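Local coordinates for protein aminotransferase (Psychrobacter arcticus 273-4, PDB 3IF2) that binds pyridoxal 5'-phosphate and probably transfers amino groups between amino acids and keto acids, perhaps as a valine-pyruvate transaminase, at residues C212-N217 with Y248-P253; G220-D225 with I256-H261. All blocks are in the same frame, centred on the assembly; numbering follows the deposited sequence.

Contact 1 of 2, residues C212-N217 with Y248-P253; sequences CSRPTN and YGMPFP. With PLP (pyridoxal-5'-phosphate), chain C.
Pro215 and Gly249 bring the two backbones to 6.0 Å between their CA atoms, where residues 214-217 and 248-250 run in nearly opposite directions, 170° apart, with no hydrogen bond between the segments. The first takes in the end of strand 207-213 and the loop after it; the second is a loop after strand 242-245, the parallel neighbour in the large sheet of a class I/II aminotransferase, and together they wall the pyridoxal phosphate site. A cis peptide precedes Pro215 and turns the chain compactly after the strand; the proline ring then packs against the second loop, its CG 3.8 Å from Tyr248 CB and its CD 3.6 Å from Gly249 CA. Gly249 suits this spot because a side chain would run into Arg214 O. Beyond the proline, both segments reach the cofactor. With CG anti to the backbone N (chi1 176°), the side chain of Asn217 extends to the cofactor, where ND2 donates a nearly straight bond of 2.6 Å to PLP O3, while Arg416 takes hold of OD1, which would fix which end of the amide faces the cofactor. Tyr248 lays the edge of its ring toward the same oxygen, and its hydroxyl makes a weak hydrogen bond to Lys276 NZ. A phenylalanine in place of Tyr248 would probably keep the packing on Pro215 but leave PLP O3 and the lysine each without one polar partner. Two groups thus grip the phenolic oxygen, the second being the hydrogen bond between Tyr248 OH and PLP O3, 2.8 Å long.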
loop_
_atom_site.group_PDB
_atom_site.type_symbol
_atom_site.label_atom_id
_atom_site.label_comp_id
_atom_site.label_asym_id
_atom_site.label_seq_id
_atom_site.Cartn_x
_atom_site.Cartn_y
_atom_site.Cartn_z
ATOM N N CYS A 212 6.166 -20.466 3.534
ATOM C CA CYS A 212 7.053 -20.773 2.411
ATOM C C CYS A 212 6.464 -20.404 1.051
ATOM O O CYS A 212 5.255 -20.287 0.918
ATOM C CB CYS A 212 7.397 -22.250 2.384
ATOM S SG CYS A 212 5.964 -23.234 2.096
ATOM N N SER A 213 7.347 -20.247 0.062
ATOM C CA SER A 213 6.997 -19.938 -1.314
ATOM C C SER A 213 7.026 -21.223 -2.132
ATOM O O SER A 213 7.926 -22.047 -1.945
ATOM C CB SER A 213 7.922 -18.871 -1.899
ATOM O OG SER A 213 9.286 -19.158 -1.693
ATOM N N ARG A 214 6.031 -21.379 -3.020
ATOM C CA ARG A 214 5.856 -22.578 -3.836
ATOM C C ARG A 214 5.270 -22.238 -5.226
ATOM O O ARG A 214 4.067 -21.947 -5.334
ATOM C CB ARG A 214 4.937 -23.563 -3.088
ATOM C CG ARG A 214 4.998 -24.992 -3.596
ATOM C CD ARG A 214 3.844 -25.802 -3.083
ATOM N NE ARG A 214 3.975 -27.223 -3.419
ATOM C CZ ARG A 214 2.976 -28.108 -3.523
ATOM N NH1 ARG A 214 1.688 -27.766 -3.375
ATOM N NH2 ARG A 214 3.269 -29.377 -3.823
ATOM N N PRO A 215 6.122 -22.197 -6.284
ATOM C CA PRO A 215 7.588 -22.371 -6.311
ATOM C C PRO A 215 8.333 -21.252 -5.584
ATOM O O PRO A 215 7.793 -20.154 -5.380
ATOM C CB PRO A 215 7.951 -22.410 -7.796
ATOM C CG PRO A 215 6.731 -22.028 -8.548
ATOM C CD PRO A 215 5.551 -22.036 -7.637
ATOM N N THR A 216 9.584 -21.544 -5.227
ATOM C CA THR A 216 10.399 -20.663 -4.433
ATOM C C THR A 216 11.290 -19.724 -5.236
ATOM O O THR A 216 11.861 -20.112 -6.257
ATOM C CB THR A 216 11.281 -21.489 -3.484
ATOM O OG1 THR A 216 10.440 -22.323 -2.685
ATOM C CG2 THR A 216 12.132 -20.601 -2.568
ATOM N N ASN A 217 11.329 -18.472 -4.770
ATOM C CA ASN A 217 12.269 -17.439 -5.192
ATOM C C ASN A 217 13.274 -17.621 -4.050
ATOM O O ASN A 217 12.878 -17.502 -2.888
ATOM C CB ASN A 217 11.604 -16.037 -5.170
ATOM C CG ASN A 217 12.568 -14.882 -5.520
ATOM O OD1 ASN A 217 13.769 -15.038 -5.458
ATOM N ND2 ASN A 217 12.023 -13.713 -5.867
ATOM N N TYR A 248 4.238 -17.379 -8.012
ATOM C CA TYR A 248 4.565 -18.055 -9.293
ATOM C C TYR A 248 3.819 -19.366 -9.533
ATOM O O TYR A 248 4.057 -20.022 -10.556
ATOM C CB TYR A 248 6.082 -18.390 -9.321
ATOM C CG TYR A 248 7.008 -17.208 -9.145
ATOM C CD1 TYR A 248 7.304 -16.350 -10.203
ATOM C CD2 TYR A 248 7.589 -16.942 -7.910
ATOM C CE1 TYR A 248 8.170 -15.222 -10.019
ATOM C CE2 TYR A 248 8.429 -15.840 -7.719
ATOM C CZ TYR A 248 8.721 -14.982 -8.770
ATOM O OH TYR A 248 9.572 -13.904 -8.559
ATOM N N GLY A 249 2.912 -19.736 -8.622
ATOM C CA GLY A 249 2.257 -21.027 -8.628
ATOM C C GLY A 249 0.889 -21.122 -9.227
ATOM O O GLY A 249 0.478 -20.268 -10.003
HETATM N N MSE A 250 0.189 -22.186 -8.841
HETATM C CA MSE A 250 -1.158 -22.472 -9.330
HETATM C C MSE A 250 -2.183 -21.578 -8.639
HETATM O O MSE A 250 -1.927 -21.101 -7.507
HETATM C CB MSE A 250 -1.550 -23.910 -9.016
HETATM C CG MSE A 250 -0.670 -24.959 -9.629
HETATM SE SE MSE A 250 -0.692 -26.540 -8.553
HETATM C CE MSE A 250 0.135 -25.781 -6.922
ATOM N N PRO A 251 -3.316 -21.295 -9.321
ATOM C CA PRO A 251 -3.698 -21.630 -10.712
ATOM C C PRO A 251 -3.163 -20.617 -11.761
ATOM O O PRO A 251 -3.221 -20.899 -12.949
ATOM C CB PRO A 251 -5.224 -21.585 -10.675
ATOM C CG PRO A 251 -5.548 -20.626 -9.525
ATOM C CD PRO A 251 -4.371 -20.526 -8.627
ATOM N N PHE A 252 -2.732 -19.436 -11.320
ATOM C CA PHE A 252 -2.111 -18.411 -12.167
ATOM C C PHE A 252 -0.991 -17.781 -11.354
ATOM O O PHE A 252 -1.180 -17.551 -10.182
ATOM C CB PHE A 252 -3.119 -17.327 -12.636
ATOM C CG PHE A 252 -3.969 -16.721 -11.526
ATOM C CD1 PHE A 252 -3.496 -15.667 -10.747
ATOM C CD2 PHE A 252 -5.257 -17.188 -11.293
ATOM C CE1 PHE A 252 -4.275 -15.121 -9.711
ATOM C CE2 PHE A 252 -6.052 -16.628 -10.261
ATOM C CZ PHE A 252 -5.548 -15.595 -9.469
ATOM N N PRO A 253 0.178 -17.517 -11.957
ATOM C CA PRO A 253 0.589 -17.725 -13.346
ATOM C C PRO A 253 0.943 -19.166 -13.709
ATOM O O PRO A 253 1.293 -19.402 -14.855
ATOM C CB PRO A 253 1.801 -16.797 -13.487
ATOM C CG PRO A 253 2.437 -16.856 -12.154
ATOM C CD PRO A 253 1.325 -17.090 -11.142
HETATM N N1 PLP C . 6.492 -13.927 -3.532
HETATM C C2 PLP C . 7.626 -14.283 -4.229
HETATM C C2A PLP C . 8.108 -15.693 -4.098
HETATM C C3 PLP C . 8.279 -13.330 -5.043
HETATM O O3 PLP C . 9.406 -13.641 -5.756
HETATM C C4 PLP C . 7.780 -12.008 -5.118
HETATM C C4A PLP C . 8.670 -10.963 -5.781
HETATM O O4A PLP C . 8.227 -10.174 -6.625
HETATM C C5 PLP C . 6.600 -11.665 -4.377
HETATM C C6 PLP C . 5.983 -12.659 -3.593
HETATM C C5A PLP C . 5.995 -10.248 -4.351
HETATM O O4P PLP C . 5.079 -9.998 -5.397
HETATM P P PLP C . 4.117 -8.715 -5.361
HETATM O O1P PLP C . 4.160 -7.770 -4.185
HETATM O O2P PLP C . 2.773 -9.359 -5.416
HETATM O O3P PLP C . 4.450 -7.954 -6.583
#

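Contact 2 of 2, residues G220-D225 with I256-H261; sequences GNVLTD and IYSDAH
Val222 reaches across to Ile256, Ser258 and Ala260, and is the apolar centre of the contact between these two loops. Ahead of it, Gly220 adopts backbone angles at which a side chain would be jammed against the preceding carbonyl, and Asn221 turns to Lys188, which binds its OD1. The branched side chain of Val222 divides its contacts: CG1 lies anti to the backbone N (chi1 175°) and comes 4.3 Å from Ala260 CB, whereas CG2 lies 4.4 Å from Ile256 CG2. Between them Ser258 sets its OG 3.9 Å from Val222 CB. A beta-branched residue fits here, because it offers one methyl to Ala260 and the other to Ile256. Leu223 contributes its carbonyl to Arg214 NE, and Thr224 is the N-cap of helix 225-237, its OG1 accepting a hydrogen bond from Glu227 N. Asp225, in the first turn, carries the polar half of the contact. Its OD1 takes the backbone N-H of His261 at 2.9 Å on the syn lone pair, with an angle of 151°, and the same oxygen forms a salt bridge with Arg214 NH2, so a short acidic side chain ties loop and arginine together. The other oxygen, OD2, sits over one face of the His261 ring, with the carboxylate and ring planes 23° apart. The carboxylate of Asp259 comes within 4.5 Å, OD2 to Asp225 OD2, a likely repulsion that the arginine would probably offset. The arrangement is that of a beta-alpha-beta crossover in the large domain of a class I/II aminotransferase, in which the loop leading into a helix packs on the loop that follows the next parallel strand.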
loop_
_atom_site.group_PDB
_atom_site.type_symbol
_atom_site.label_atom_id
_atom_site.label_comp_id
_atom_site.label_asym_id
_atom_site.label_seq_id
_atom_site.Cartn_x
_atom_site.Cartn_y
_atom_site.Cartn_z
ATOM N N GLY A 220 13.795 -21.909 -7.491
ATOM C CA GLY A 220 12.990 -22.603 -8.474
ATOM C C GLY A 220 12.460 -23.931 -7.912
ATOM O O GLY A 220 11.831 -24.703 -8.656
ATOM N N ASN A 221 12.658 -24.172 -6.603
ATOM C CA ASN A 221 12.247 -25.404 -5.949
ATOM C C ASN A 221 10.745 -25.434 -5.711
ATOM O O ASN A 221 10.159 -24.416 -5.313
ATOM C CB ASN A 221 12.934 -25.563 -4.570
ATOM C CG ASN A 221 12.681 -26.940 -3.943
ATOM O OD1 ASN A 221 12.913 -27.968 -4.575
ATOM N ND2 ASN A 221 12.196 -26.960 -2.715
ATOM N N VAL A 222 10.145 -26.604 -5.929
ATOM C CA VAL A 222 8.741 -26.840 -5.627
ATOM C C VAL A 222 8.717 -27.886 -4.529
ATOM O O VAL A 222 9.122 -29.034 -4.754
ATOM C CB VAL A 222 7.935 -27.286 -6.862
ATOM C CG1 VAL A 222 6.483 -27.654 -6.489
ATOM C CG2 VAL A 222 7.953 -26.182 -7.884
ATOM N N LEU A 223 8.281 -27.476 -3.336
ATOM C CA LEU A 223 8.105 -28.389 -2.198
ATOM C C LEU A 223 7.071 -29.414 -2.650
ATOM O O LEU A 223 6.060 -29.058 -3.229
ATOM C CB LEU A 223 7.635 -27.652 -0.935
ATOM C CG LEU A 223 8.631 -26.658 -0.313
ATOM C CD1 LEU A 223 7.930 -25.671 0.629
ATOM C CD2 LEU A 223 9.762 -27.388 0.403
ATOM N N THR A 224 7.359 -30.681 -2.393
ATOM C CA THR A 224 6.546 -31.813 -2.862
ATOM C C THR A 224 5.201 -31.902 -2.144
ATOM O O THR A 224 5.065 -31.456 -1.003
ATOM C CB THR A 224 7.299 -33.195 -2.704
ATOM O OG1 THR A 224 7.275 -33.630 -1.342
ATOM C CG2 THR A 224 8.757 -33.124 -3.200
ATOM N N ASP A 225 4.220 -32.492 -2.820
ATOM C CA ASP A 225 2.906 -32.757 -2.209
ATOM C C ASP A 225 3.027 -33.433 -0.824
ATOM O O ASP A 225 2.337 -33.017 0.125
ATOM C CB ASP A 225 2.013 -33.594 -3.150
ATOM C CG ASP A 225 1.457 -32.787 -4.331
ATOM O OD1 ASP A 225 1.517 -31.520 -4.336
ATOM O OD2 ASP A 225 0.917 -33.440 -5.258
ATOM N N ILE A 256 4.883 -23.674 -12.907
ATOM C CA ILE A 256 5.282 -24.902 -12.213
ATOM C C ILE A 256 5.446 -25.975 -13.269
ATOM O O ILE A 256 4.509 -26.230 -14.009
ATOM C CB ILE A 256 4.216 -25.408 -11.214
ATOM C CG1 ILE A 256 4.129 -24.480 -10.013
ATOM C CG2 ILE A 256 4.575 -26.797 -10.681
ATOM C CD1 ILE A 256 3.281 -25.044 -8.838
ATOM N N TYR A 257 6.617 -26.607 -13.322
ATOM C CA TYR A 257 6.892 -27.634 -14.324
ATOM C C TYR A 257 6.942 -29.063 -13.749
ATOM O O TYR A 257 7.321 -29.971 -14.479
ATOM C CB TYR A 257 8.189 -27.342 -15.087
ATOM C CG TYR A 257 8.528 -25.882 -15.366
ATOM C CD1 TYR A 257 7.592 -24.967 -15.906
ATOM C CD2 TYR A 257 9.851 -25.439 -15.165
ATOM C CE1 TYR A 257 7.978 -23.609 -16.166
ATOM C CE2 TYR A 257 10.251 -24.128 -15.415
ATOM C CZ TYR A 257 9.329 -23.222 -15.908
ATOM O OH TYR A 257 9.825 -21.961 -16.120
ATOM N N SER A 258 6.574 -29.262 -12.478
ATOM C CA SER A 258 6.535 -30.591 -11.848
ATOM C C SER A 258 5.184 -30.822 -11.166
ATOM O O SER A 258 4.483 -29.873 -10.832
ATOM C CB SER A 258 7.701 -30.768 -10.866
ATOM O OG SER A 258 7.582 -29.914 -9.746
ATOM N N ASP A 259 4.844 -32.087 -10.942
ATOM C CA ASP A 259 3.534 -32.486 -10.385
ATOM C C ASP A 259 3.254 -31.867 -8.999
ATOM O O ASP A 259 4.038 -32.056 -8.095
ATOM C CB ASP A 259 3.444 -34.029 -10.316
ATOM C CG ASP A 259 2.006 -34.541 -10.220
ATOM O OD1 ASP A 259 1.166 -34.195 -11.089
ATOM O OD2 ASP A 259 1.723 -35.342 -9.304
ATOM N N ALA A 260 2.163 -31.109 -8.858
ATOM C CA ALA A 260 1.780 -30.477 -7.573
ATOM C C ALA A 260 0.280 -30.236 -7.461
ATOM O O ALA A 260 -0.404 -30.119 -8.473
ATOM C CB ALA A 260 2.526 -29.147 -7.388
ATOM N N HIS A 261 -0.216 -30.166 -6.228
ATOM C CA HIS A 261 -1.617 -29.867 -5.957
ATOM C C HIS A 261 -1.768 -28.612 -5.094
ATOM O O HIS A 261 -0.999 -28.414 -4.169
ATOM C CB HIS A 261 -2.314 -31.056 -5.310
ATOM C CG HIS A 261 -2.335 -32.268 -6.177
ATOM N ND1 HIS A 261 -2.160 -33.547 -5.683
ATOM C CD2 HIS A 261 -2.440 -32.393 -7.524
ATOM C CE1 HIS A 261 -2.213 -34.410 -6.683
ATOM N NE2 HIS A 261 -2.370 -33.734 -7.812
#

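Contacts 1 and 2 lie side by side, their centres about 9 Å apart, and their segments alternate along the chain: 212-217, 220-225, 248-253, 256-261. The first begins in the last residues of strand 207-213, and the second lies in the loop that leads into helix 225-237; the last two follow the neighbouring parallel strand 242-245 and precede strand 268-273. Both contacts therefore join the same pair of connections at the C-terminal ends of two neighbouring parallel strands inside the large mixed sheet, contact 1 at the cofactor and contact 2 farther from the chain's centre. Arg214 links them, with NH1 bonded to His261 O, while Met250 SE packs 3.6 Å from Ala260 O. The cofactor-facing loops are thus continuous with a more peripheral layer.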